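Local coordinates for protein sialidase B (Streptococcus pneumoniae serotype 4, PDB 4XJW) that hydrolyses alpha-(2->3)-, alpha-(2->6)- and alpha-(2->8)-glycosidic linkages of terminal sialic acids in oligosaccharides, glycoproteins and glycolipids, at residues A[381-386]-A[400-405]. The protein carries 1 engineered substitution. Residues are numbered along the deposited sequence; the frame is centred on the assembly and turned at random.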
loop_
_atom_site.group_PDB
_atom_site.type_symbol
_atom_site.label_atom_id
_atom_site.label_comp_id
_atom_site.label_asym_id
_atom_site.label_seq_id
_atom_site.Cartn_x
_atom_site.Cartn_y
_atom_site.Cartn_z
ATOM N N VAL A 381 -4.889 10.980 -28.437
ATOM C CA VAL A 381 -6.138 11.292 -27.748
ATOM C C VAL A 381 -5.890 12.475 -26.816
ATOM O O VAL A 381 -4.731 12.854 -26.589
ATOM C CB VAL A 381 -6.641 10.098 -26.922
ATOM C CG1 VAL A 381 -6.857 8.888 -27.822
ATOM C CG2 VAL A 381 -5.655 9.766 -25.813
ATOM N N GLU A 382 -6.964 13.052 -26.287
ATOM C CA GLU A 382 -6.843 14.121 -25.296
ATOM C C GLU A 382 -6.859 13.515 -23.898
ATOM O O GLU A 382 -7.695 12.665 -23.586
ATOM C CB GLU A 382 -7.966 15.147 -25.445
ATOM C CG GLU A 382 -7.784 16.387 -24.572
ATOM C CD GLU A 382 -8.875 17.421 -24.801
ATOM O OE1 GLU A 382 -9.721 17.200 -25.692
ATOM O OE2 GLU A 382 -8.887 18.437 -24.078
ATOM N N GLN A 383 -5.908 13.942 -23.071
ATOM C CA GLN A 383 -5.764 13.438 -21.706
ATOM C C GLN A 383 -6.892 13.934 -20.787
ATOM O O GLN A 383 -7.497 14.981 -21.037
ATOM C CB GLN A 383 -4.395 13.858 -21.164
ATOM C CG GLN A 383 -3.977 13.187 -19.849
ATOM C CD GLN A 383 -2.646 13.707 -19.328
ATOM O OE1 GLN A 383 -2.544 14.855 -18.895
ATOM N NE2 GLN A 383 -1.622 12.862 -19.368
ATOM N N TYR A 384 -7.182 13.165 -19.736
ATOM C CA TYR A 384 -8.150 13.562 -18.717
ATOM C C TYR A 384 -7.459 13.973 -17.425
ATOM O O TYR A 384 -6.366 13.494 -17.115
ATOM C CB TYR A 384 -9.081 12.404 -18.376
ATOM C CG TYR A 384 -10.031 11.982 -19.474
ATOM C CD1 TYR A 384 -9.642 11.058 -20.437
ATOM C CD2 TYR A 384 -11.331 12.478 -19.523
ATOM C CE1 TYR A 384 -10.516 10.651 -21.433
ATOM C CE2 TYR A 384 -12.207 12.076 -20.513
ATOM C CZ TYR A 384 -11.798 11.164 -21.463
ATOM O OH TYR A 384 -12.671 10.762 -22.453
ATOM N N SER A 385 -8.126 14.840 -16.670
ATOM C CA SER A 385 -7.737 15.173 -15.305
ATOM C C SER A 385 -8.969 14.984 -14.428
ATOM O O SER A 385 -10.089 14.962 -14.933
ATOM C CB SER A 385 -7.263 16.618 -15.218
ATOM O OG SER A 385 -5.960 16.781 -15.751
ATOM N N VAL A 386 -8.774 14.855 -13.120
ATOM C CA VAL A 386 -9.900 14.706 -12.201
ATOM C C VAL A 386 -9.961 15.832 -11.174
ATOM O O VAL A 386 -8.944 16.406 -10.810
ATOM C CB VAL A 386 -9.889 13.336 -11.490
ATOM C CG1 VAL A 386 -9.822 12.221 -12.498
ATOM C CG2 VAL A 386 -8.739 13.243 -10.500
ATOM N N LYS A 400 -4.437 18.581 -23.123
ATOM C CA LYS A 400 -3.152 17.981 -23.485
ATOM C C LYS A 400 -3.358 16.740 -24.346
ATOM O O LYS A 400 -4.279 15.967 -24.100
ATOM C CB LYS A 400 -2.349 17.636 -22.225
ATOM C CG LYS A 400 -1.058 16.859 -22.471
ATOM C CD LYS A 400 -0.277 16.652 -21.177
ATOM C CE LYS A 400 0.738 15.515 -21.315
ATOM N NZ LYS A 400 1.789 15.558 -20.258
ATOM N N GLN A 401 -2.515 16.555 -25.362
ATOM C CA GLN A 401 -2.592 15.363 -26.208
ATOM C C GLN A 401 -1.513 14.349 -25.836
ATOM O O GLN A 401 -0.371 14.719 -25.570
ATOM C CB GLN A 401 -2.482 15.733 -27.695
ATOM C CG GLN A 401 -3.704 16.476 -28.245
ATOM C CD GLN A 401 -3.594 16.768 -29.735
ATOM O OE1 GLN A 401 -3.478 15.855 -30.553
ATOM N NE2 GLN A 401 -3.620 18.046 -30.091
ATOM N N VAL A 402 -1.888 13.069 -25.826
ATOM C CA VAL A 402 -0.959 11.968 -25.597
ATOM C C VAL A 402 -1.182 10.905 -26.666
ATOM O O VAL A 402 -2.244 10.880 -27.294
ATOM C CB VAL A 402 -1.168 11.323 -24.202
ATOM C CG1 VAL A 402 -1.013 12.348 -23.115
ATOM C CG2 VAL A 402 -2.530 10.658 -24.114
ATOM N N PRO A 403 -0.189 10.021 -26.884
ATOM C CA PRO A 403 -0.358 8.967 -27.890
ATOM C C PRO A 403 -1.556 8.075 -27.616
ATOM O O PRO A 403 -1.807 7.722 -26.462
ATOM C CB PRO A 403 0.926 8.145 -27.752
ATOM C CG PRO A 403 1.926 9.120 -27.274
ATOM C CD PRO A 403 1.192 10.055 -26.366
ATOM N N MET A 404 -2.269 7.707 -28.676
ATOM C CA MET A 404 -3.454 6.863 -28.561
ATOM C C MET A 404 -3.029 5.443 -28.244
ATOM O O MET A 404 -2.257 4.845 -28.986
ATOM C CB MET A 404 -4.253 6.891 -29.868
ATOM C CG MET A 404 -5.464 5.957 -29.902
ATOM S SD MET A 404 -6.259 6.015 -31.518
ATOM C CE MET A 404 -6.907 7.689 -31.489
ATOM N N ASN A 405 -3.540 4.910 -27.139
ATOM C CA ASN A 405 -3.200 3.560 -26.695
ATOM C C ASN A 405 -4.449 2.683 -26.731
ATOM O O ASN A 405 -5.540 3.130 -26.372
ATOM C CB ASN A 405 -2.615 3.625 -25.279
ATOM C CG ASN A 405 -1.990 2.320 -24.837
ATOM O OD1 ASN A 405 -2.673 1.317 -24.680
ATOM N ND2 ASN A 405 -0.683 2.335 -24.614
HETATM O O HOH W 1 0.063 15.274 -17.938
HETATM O O HOH W 2 1.619 12.212 -19.691
#
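Val-381 and Val-402 form an antiparallel hydrogen-bonded pair: N of Val-381 donates to O of Val-402 (2.9 Å), and N of Val-402 returns the bond to O of Val-381 (3.0 Å). Beyond the non-hydrogen-bonded pair Glu-382 and Gln-401, N of Gln-383 gives O of Lys-400 a nearly straight bond of 2.8 Å. CA-H...O contacts from Glu-382 to Lys-400 O and from Gln-401 to Val-381 O fill in the ladder, although the short strand axes diverge steeply, at 114°.

On one face, CG2 of Val-381 meets CG2 of Val-402 at 3.7 Å. The other branch of Val-381, CG1, lies against CB, CG and CE of Met-404, with CG at 3.9 Å; the methionine chain, bent at its last torsion, crosses the valine at about a right angle. On the opposite face, OE2 of Glu-382 accepts a hydrogen bond from N of Gly-399, and OE1 of Gln-401 is hydrogen-bonded to OG1 of Thr-380.

This ladder belongs to the antiparallel sheet of a beta-rich domain inserted between strands 301-308 and 420-426 of the catalytic beta-propeller, well away from the annotated active-site residues. Strand 377-387 pairs with both 394-398 and 400-403, two successive strands with Gly-399 between them.

At the Lys-400 end of the pairing, the side chains of Gln-383 and Lys-400 run side by side, pointing the same way. CG of Gln-383 stands anti to the backbone N (chi1 -169°) and the chain stays extended beyond it; NE2 lies 3.8 Å from CG1 of Val-402, the two side chains crossing at about a right angle. Water 1 links the two polar ends, donating to OE1 of Gln-383 at 2.8 Å and accepting from NZ of Lys-400 at 2.9 Å; water 2 accepts only weak bonds from NE2 of Gln-383 and NZ of Lys-400. The amide of Gln-383 is further fixed by NE2 bonding to the backbone O of Asn-261 and by Asn-398 ND2 bonding to OE1.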